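Local coordinates for protein TonB-dependent siderophore receptor (PDB 5NEC) that probably imports iron-loaded siderophores across the outer membrane of Pseudomonas aeruginosa, using energy relayed by TonB, at residues T50-T55 / G132-F137; F357-S362 / A437-D442. One frame throughout, in Å; residues are numbered along the deposited sequence.

Contact 1 (T50-T55 / G132-F137); sequences TPRSVT and GPNSAF
With CG anti to its carbonyl carbon (chi1 -64°) and a chain that bends at chi3, Arg52 reaches across to Asn134, whose own CG lies anti to the backbone N (chi1 -172°). The two side chains cross at about a right angle, and the amide nitrogen, ND2, comes over one face of the guanidinium, the two planes 33° apart. Asn134 ND2 sits 3.0 Å above that plane, toward its rim, and comes within 3.3 Å of Arg52 CZ. Arg52 NH2 is 3.0 Å from Asn134 ND2, but both are donors, so this close pair is no hydrogen bond; the two groups meet by packing of the amide nitrogen against the guanidinium. Farther back, Arg52 CD rests 3.4 Å from Pro133 O, a carbonyl that also receives a weak hydrogen bond from Gln483. Asn134 OD1 turns to its own loop, taking a weak bond from Ala136 N (3.4 Å), while Phe137 N binds Asn134 O (3.0 Å). Arg52 NH1 makes a weak bond to Ser130 OG. Lys542 of the barrel holds the carbonyls of Thr50 and Arg52, and Glu538 takes the Ser53 hydroxyl. The first strand of the plug sheet, 54-57, begins here beside strand 124-130, and the contact belongs to the plug domain lodged inside the barrel of a TonB-dependent receptor.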
ATOM      1  N   THR A  50      -2.160 -16.039  16.816  1.00 63.28           N
ATOM      2  CA  THR A  50      -1.446 -14.770  16.986  1.00 62.20           C
ATOM      3  C   THR A  50      -2.468 -13.737  17.530  1.00 61.21           C
ATOM      4  O   THR A  50      -3.555 -13.568  16.960  1.00 57.66           O
ATOM      5  CB  THR A  50      -0.739 -14.334  15.668  1.00 60.79           C
ATOM      6  OG1 THR A  50       0.362 -15.223  15.419  1.00 60.52           O
ATOM      7  CG2 THR A  50      -0.208 -12.902  15.736  1.00 59.45           C
ATOM      8  N   PRO A  51      -2.131 -13.058  18.646  1.00 60.81           N
ATOM      9  CA  PRO A  51      -3.069 -12.148  19.320  1.00 61.48           C
ATOM     10  C   PRO A  51      -3.148 -10.730  18.723  1.00 61.55           C
ATOM     11  O   PRO A  51      -3.055  -9.747  19.449  1.00 59.22           O
ATOM     12  CB  PRO A  51      -2.512 -12.114  20.746  1.00 63.03           C
ATOM     13  CG  PRO A  51      -1.026 -12.256  20.550  1.00 61.68           C
ATOM     14  CD  PRO A  51      -0.876 -13.205  19.414  1.00 61.08           C
ATOM     15  N   ARG A  52      -3.334 -10.640  17.406  1.00 65.28           N
ATOM     16  CA  ARG A  52      -3.371  -9.374  16.667  1.00 66.49           C
ATOM     17  C   ARG A  52      -4.215  -9.567  15.403  1.00 65.73           C
ATOM     18  O   ARG A  52      -4.316 -10.676  14.874  1.00 61.25           O
ATOM     19  CB  ARG A  52      -1.951  -8.934  16.272  1.00 69.84           C
ATOM     20  CG  ARG A  52      -1.036  -8.607  17.464  1.00 74.41           C
ATOM     21  CD  ARG A  52       0.370  -8.130  17.095  1.00 77.43           C
ATOM     22  NE  ARG A  52       0.940  -8.957  16.034  1.00 81.26           N
ATOM     23  CZ  ARG A  52       0.905  -8.671  14.728  1.00 88.67           C
ATOM     24  NH1 ARG A  52       0.352  -7.535  14.254  1.00 90.90           N
ATOM     25  NH2 ARG A  52       1.434  -9.541  13.870  1.00 88.59           N
ATOM     26  N   SER A  53      -4.812  -8.483  14.915  1.00 65.17           N
ATOM     27  CA  SER A  53      -5.518  -8.524  13.635  1.00 63.39           C
ATOM     28  C   SER A  53      -4.520  -8.528  12.473  1.00 60.84           C
ATOM     29  O   SER A  53      -3.817  -7.543  12.251  1.00 61.37           O
ATOM     30  CB  SER A  53      -6.469  -7.340  13.516  1.00 63.16           C
ATOM     31  OG  SER A  53      -7.482  -7.448  14.493  1.00 65.61           O
ATOM     32  N   VAL A  54      -4.454  -9.643  11.745  1.00 59.00           N
ATOM     33  CA  VAL A  54      -3.584  -9.770  10.579  1.00 55.85           C
ATOM     34  C   VAL A  54      -4.393 -10.343   9.431  1.00 53.97           C
ATOM     35  O   VAL A  54      -5.042 -11.366   9.600  1.00 52.99           O
ATOM     36  CB  VAL A  54      -2.391 -10.701  10.855  1.00 56.44           C
ATOM     37  CG1 VAL A  54      -1.539 -10.871   9.593  1.00 56.42           C
ATOM     38  CG2 VAL A  54      -1.558 -10.166  12.020  1.00 56.77           C
ATOM     39  N   THR A  55      -4.352  -9.689   8.276  1.00 53.54           N
ATOM     40  CA  THR A  55      -4.977 -10.207   7.058  1.00 54.08           C
ATOM     41  C   THR A  55      -3.922 -10.360   5.973  1.00 52.62           C
ATOM     42  O   THR A  55      -3.212  -9.406   5.647  1.00 53.97           O
ATOM     43  CB  THR A  55      -6.094  -9.278   6.534  1.00 55.02           C
ATOM     44  OG1 THR A  55      -7.055  -9.048   7.570  1.00 58.11           O
ATOM     45  CG2 THR A  55      -6.784  -9.867   5.296  1.00 53.76           C
ATOM     46  N   GLY A 132      -3.029  -3.536  13.932  1.00 65.68           N
ATOM     47  CA  GLY A 132      -2.521  -2.855  15.118  1.00 68.52           C
ATOM     48  C   GLY A 132      -1.013  -2.955  15.110  1.00 72.74           C
ATOM     49  O   GLY A 132      -0.437  -3.508  14.170  1.00 75.70           O
ATOM     50  N   PRO A 133      -0.358  -2.440  16.166  1.00 77.97           N
ATOM     51  CA  PRO A 133       1.113  -2.434  16.189  1.00 77.88           C
ATOM     52  C   PRO A 133       1.746  -3.825  16.316  1.00 78.96           C
ATOM     53  O   PRO A 133       1.069  -4.798  16.704  1.00 77.41           O
ATOM     54  CB  PRO A 133       1.440  -1.571  17.408  1.00 77.32           C
ATOM     55  CG  PRO A 133       0.254  -1.742  18.297  1.00 79.26           C
ATOM     56  CD  PRO A 133      -0.934  -1.844  17.389  1.00 78.59           C
ATOM     57  N   ASN A 134       3.035  -3.886  15.969  1.00 79.34           N
ATOM     58  CA  ASN A 134       3.841  -5.105  16.016  1.00 81.67           C
ATOM     59  C   ASN A 134       5.329  -4.716  16.207  1.00 85.25           C
ATOM     60  O   ASN A 134       5.989  -4.295  15.251  1.00 89.14           O
ATOM     61  CB  ASN A 134       3.621  -5.917  14.727  1.00 80.28           C
ATOM     62  CG  ASN A 134       4.276  -7.295  14.755  1.00 79.58           C
ATOM     63  OD1 ASN A 134       4.997  -7.651  15.678  1.00 77.29           O
ATOM     64  ND2 ASN A 134       4.032  -8.076  13.707  1.00 79.37           N
ATOM     65  N   SER A 135       5.838  -4.862  17.439  1.00 87.17           N
ATOM     66  CA  SER A 135       7.240  -4.526  17.820  1.00 86.46           C
ATOM     67  C   SER A 135       8.339  -5.179  16.965  1.00 88.38           C
ATOM     68  O   SER A 135       9.454  -4.664  16.909  1.00 85.30           O
ATOM     69  CB  SER A 135       7.505  -4.904  19.290  1.00 87.53           C
ATOM     70  OG  SER A 135       6.758  -4.104  20.191  1.00 86.76           O
ATOM     71  N   ALA A 136       8.031  -6.331  16.355  1.00 91.96           N
ATOM     72  CA  ALA A 136       8.894  -6.973  15.346  1.00 94.47           C
ATOM     73  C   ALA A 136       9.380  -6.013  14.233  1.00 97.18           C
ATOM     74  O   ALA A 136      10.531  -6.109  13.806  1.00 98.57           O
ATOM     75  CB  ALA A 136       8.176  -8.174  14.729  1.00 93.68           C
ATOM     76  N   PHE A 137       8.497  -5.115  13.773  1.00 97.97           N
ATOM     77  CA  PHE A 137       8.839  -4.038  12.829  1.00 94.92           C
ATOM     78  C   PHE A 137       8.900  -2.682  13.563  1.00 91.41           C
ATOM     79  O   PHE A 137       8.246  -2.499  14.595  1.00 88.33           O
ATOM     80  CB  PHE A 137       7.811  -3.959  11.672  1.00 96.12           C
ATOM     81  CG  PHE A 137       7.390  -5.306  11.091  1.00 97.54           C
ATOM     82  CD1 PHE A 137       6.271  -5.988  11.586  1.00 97.42           C
ATOM     83  CD2 PHE A 137       8.074  -5.868  10.006  1.00 96.37           C
ATOM     84  CE1 PHE A 137       5.877  -7.208  11.043  1.00 95.40           C
ATOM     85  CE2 PHE A 137       7.668  -7.089   9.456  1.00 94.14           C
ATOM     86  CZ  PHE A 137       6.575  -7.760   9.977  1.00 93.82           C
TER

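Contact 2 (F357-S362 / A437-D442); sequences FKNSFS and AFDTID
Asn359 lies obliquely across the carboxylate of Asp439, amide and carboxylate nearly coplanar (28° apart). Its ND2 gives a hydrogen bond of 2.6 Å to Asp439 OD2, which meets it with the syn lone pair, while Asp439 OD2 stays almost within the amide plane. Asp439 CG is anti to its backbone N (chi1 -169°), a setting that places CG beside the carbonyl carbon; the end of the side chain comes nearer to strand 357-362. The other oxygen, Asp439 OD1, is left 3.2 Å from Ser360 O; two acceptors so close probably repel. Ile441 packs against the same amide, its CG1 3.6 Å from Asn359 ND2, and its CG2 reaches Phe357 CB at 3.7 Å. These pairs sit in an antiparallel ladder of the transmembrane barrel, near the ends of strands 357-379 and 426-444 that join the short turns expected on the periplasmic side. Ser360 and Thr440 form one hydrogen-bonded pair, with Thr440 N to Ser360 O at 2.8 Å, and Ser362 and Phe438 form the next, with Phe438 N to Ser362 O at 2.7 Å. Between them, Phe361 faces Asp439 as a non-hydrogen-bonded pair, with a CA-H...O contact from Phe361 CA to Phe438 O at 3.1 Å. Ser360, Thr440 and Phe438 show their side chains to the barrel lumen, where Thr44 of the N-terminal segment meets them; the Thr440 hydroxyl hydrogen-bonds to that of Thr44. Toward the Lys358 end, the side chains of Lys358 and Asp442 lie side by side, pointing the same way, their charged ends not in contact.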
ATOM      1  N   PHE A 357       8.095 -24.865  29.687  1.00 57.14           N
ATOM      2  CA  PHE A 357       7.355 -24.196  28.619  1.00 55.72           C
ATOM      3  C   PHE A 357       8.277 -24.001  27.422  1.00 54.29           C
ATOM      4  O   PHE A 357       9.460 -23.730  27.563  1.00 53.54           O
ATOM      5  CB  PHE A 357       6.795 -22.842  29.079  1.00 57.02           C
ATOM      6  CG  PHE A 357       6.122 -22.866  30.425  1.00 58.10           C
ATOM      7  CD1 PHE A 357       4.942 -23.584  30.655  1.00 58.47           C
ATOM      8  CD2 PHE A 357       6.712 -22.203  31.486  1.00 58.28           C
ATOM      9  CE1 PHE A 357       4.366 -23.607  31.923  1.00 59.00           C
ATOM     10  CE2 PHE A 357       6.117 -22.200  32.748  1.00 59.33           C
ATOM     11  CZ  PHE A 357       4.950 -22.914  32.969  1.00 58.91           C
ATOM     12  N   LYS A 358       7.721 -24.125  26.227  1.00 54.16           N
ATOM     13  CA  LYS A 358       8.399 -23.748  25.012  1.00 54.59           C
ATOM     14  C   LYS A 358       8.384 -22.218  24.888  1.00 53.90           C
ATOM     15  O   LYS A 358       7.355 -21.575  25.138  1.00 52.62           O
ATOM     16  CB  LYS A 358       7.658 -24.334  23.818  1.00 57.03           C
ATOM     17  CG  LYS A 358       8.423 -24.273  22.505  1.00 59.76           C
ATOM     18  CD  LYS A 358       7.516 -24.648  21.359  1.00 62.70           C
ATOM     19  CE  LYS A 358       8.290 -24.713  20.067  1.00 65.53           C
ATOM     20  NZ  LYS A 358       7.394 -25.080  18.933  1.00 68.62           N
ATOM     21  N   ASN A 359       9.525 -21.656  24.481  1.00 52.35           N
ATOM     22  CA  ASN A 359       9.653 -20.244  24.181  1.00 53.28           C
ATOM     23  C   ASN A 359      10.060 -20.117  22.710  1.00 52.93           C
ATOM     24  O   ASN A 359      11.216 -20.366  22.378  1.00 53.68           O
ATOM     25  CB  ASN A 359      10.723 -19.610  25.058  1.00 53.70           C
ATOM     26  CG  ASN A 359      10.311 -19.497  26.510  1.00 55.01           C
ATOM     27  OD1 ASN A 359      10.177 -20.513  27.228  1.00 57.72           O
ATOM     28  ND2 ASN A 359      10.127 -18.274  26.967  1.00 55.05           N
ATOM     29  N   SER A 360       9.109 -19.739  21.851  1.00 52.31           N
ATOM     30  CA  SER A 360       9.393 -19.436  20.459  1.00 52.85           C
ATOM     31  C   SER A 360       9.688 -17.946  20.354  1.00 53.41           C
ATOM     32  O   SER A 360       8.805 -17.115  20.597  1.00 53.81           O
ATOM     33  CB  SER A 360       8.221 -19.836  19.583  1.00 52.39           C
ATOM     34  OG  SER A 360       8.071 -21.243  19.659  1.00 55.24           O
ATOM     35  N   PHE A 361      10.941 -17.613  20.029  1.00 52.98           N
ATOM     36  CA  PHE A 361      11.420 -16.245  20.139  1.00 53.69           C
ATOM     37  C   PHE A 361      12.045 -15.726  18.844  1.00 54.86           C
ATOM     38  O   PHE A 361      12.403 -16.493  17.945  1.00 53.53           O
ATOM     39  CB  PHE A 361      12.418 -16.115  21.301  1.00 53.00           C
ATOM     40  CG  PHE A 361      13.804 -16.563  20.963  1.00 54.17           C
ATOM     41  CD1 PHE A 361      14.137 -17.905  21.026  1.00 55.08           C
ATOM     42  CD2 PHE A 361      14.786 -15.651  20.584  1.00 54.28           C
ATOM     43  CE1 PHE A 361      15.434 -18.338  20.707  1.00 56.03           C
ATOM     44  CE2 PHE A 361      16.074 -16.081  20.247  1.00 55.81           C
ATOM     45  CZ  PHE A 361      16.396 -17.419  20.317  1.00 55.89           C
ATOM     46  N   SER A 362      12.148 -14.400  18.774  1.00 56.19           N
ATOM     47  CA  SER A 362      12.984 -13.731  17.786  1.00 57.40           C
ATOM     48  C   SER A 362      13.579 -12.460  18.374  1.00 57.36           C
ATOM     49  O   SER A 362      12.901 -11.729  19.078  1.00 58.75           O
ATOM     50  CB  SER A 362      12.185 -13.410  16.532  1.00 59.47           C
ATOM     51  OG  SER A 362      13.072 -13.012  15.492  1.00 61.21           O
ATOM     52  N   ALA A 437      13.050  -7.730  20.702  1.00 56.73           N
ATOM     53  CA  ALA A 437      12.951  -9.091  21.220  1.00 56.56           C
ATOM     54  C   ALA A 437      11.483  -9.458  21.258  1.00 57.56           C
ATOM     55  O   ALA A 437      10.666  -8.675  21.715  1.00 58.99           O
ATOM     56  CB  ALA A 437      13.576  -9.168  22.594  1.00 55.12           C
ATOM     57  N   PHE A 438      11.143 -10.619  20.728  1.00 59.14           N
ATOM     58  CA  PHE A 438       9.776 -11.110  20.735  1.00 62.28           C
ATOM     59  C   PHE A 438       9.808 -12.555  21.262  1.00 59.20           C
ATOM     60  O   PHE A 438      10.696 -13.313  20.893  1.00 56.23           O
ATOM     61  CB  PHE A 438       9.174 -11.009  19.317  1.00 67.68           C
ATOM     62  CG  PHE A 438       7.693 -11.324  19.260  1.00 76.66           C
ATOM     63  CD1 PHE A 438       6.770 -10.575  20.015  1.00 83.35           C
ATOM     64  CD2 PHE A 438       7.201 -12.385  18.476  1.00 81.49           C
ATOM     65  CE1 PHE A 438       5.401 -10.874  19.987  1.00 85.40           C
ATOM     66  CE2 PHE A 438       5.829 -12.667  18.440  1.00 83.50           C
ATOM     67  CZ  PHE A 438       4.933 -11.914  19.195  1.00 84.17           C
ATOM     68  N   ASP A 439       8.868 -12.911  22.141  1.00 57.68           N
ATOM     69  CA  ASP A 439       8.759 -14.271  22.684  1.00 56.55           C
ATOM     70  C   ASP A 439       7.303 -14.711  22.813  1.00 55.78           C
ATOM     71  O   ASP A 439       6.489 -13.973  23.336  1.00 55.02           O
ATOM     72  CB  ASP A 439       9.438 -14.360  24.056  1.00 55.92           C
ATOM     73  CG  ASP A 439       9.590 -15.815  24.562  1.00 57.06           C
ATOM     74  OD1 ASP A 439       9.433 -16.738  23.742  1.00 55.87           O
ATOM     75  OD2 ASP A 439       9.884 -16.028  25.766  1.00 55.23           O
ATOM     76  N   THR A 440       7.004 -15.920  22.340  1.00 55.65           N
ATOM     77  CA  THR A 440       5.727 -16.586  22.588  1.00 57.11           C
ATOM     78  C   THR A 440       5.961 -17.812  23.475  1.00 57.31           C
ATOM     79  O   THR A 440       6.749 -18.687  23.131  1.00 56.13           O
ATOM     80  CB  THR A 440       5.045 -17.014  21.276  1.00 57.98           C
ATOM     81  OG1 THR A 440       4.589 -15.848  20.599  1.00 62.19           O
ATOM     82  CG2 THR A 440       3.820 -17.918  21.524  1.00 58.84           C
ATOM     83  N   ILE A 441       5.250 -17.861  24.595  1.00 58.27           N
ATOM     84  CA  ILE A 441       5.390 -18.936  25.576  1.00 60.71           C
ATOM     85  C   ILE A 441       4.134 -19.799  25.543  1.00 60.48           C
ATOM     86  O   ILE A 441       3.042 -19.282  25.740  1.00 61.29           O
ATOM     87  CB  ILE A 441       5.607 -18.350  26.989  1.00 62.35           C
ATOM     88  CG1 ILE A 441       6.684 -17.242  26.934  1.00 63.60           C
ATOM     89  CG2 ILE A 441       5.964 -19.457  27.950  1.00 62.82           C
ATOM     90  CD1 ILE A 441       7.052 -16.603  28.254  1.00 63.91           C
ATOM     91  N   ASP A 442       4.271 -21.093  25.258  1.00 61.46           N
ATOM     92  CA  ASP A 442       3.141 -22.040  25.393  1.00 62.47           C
ATOM     93  C   ASP A 442       3.102 -22.493  26.827  1.00 62.49           C
ATOM     94  O   ASP A 442       3.972 -23.251  27.253  1.00 63.74           O
ATOM     95  CB  ASP A 442       3.292 -23.281  24.518  1.00 63.86           C
ATOM     96  CG  ASP A 442       3.240 -22.982  23.049  1.00 65.93           C
ATOM     97  OD1 ASP A 442       2.434 -22.115  22.639  1.00 69.71           O
ATOM     98  OD2 ASP A 442       4.007 -23.630  22.294  1.00 68.16           O
TER

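Contact 1 lies in the plug and contact 2 in the barrel wall, and they follow one another along the chain, the first closing before the second opens. Their centres are 15 Å apart and their nearest atoms about 5 Å, without touching. They share no strand: 50-55 leads into the five-stranded plug sheet, whereas 357-362 and 437-442 belong to adjacent barrel strands. What lies near both is the N-terminal segment, where Lys42 and Tyr43 meet Ala136 and Asn134, and Lys42 and Thr44 meet the lumen side of contact 2. The segment thus runs between plug and wall, consistent with a plug held against the barrel interior.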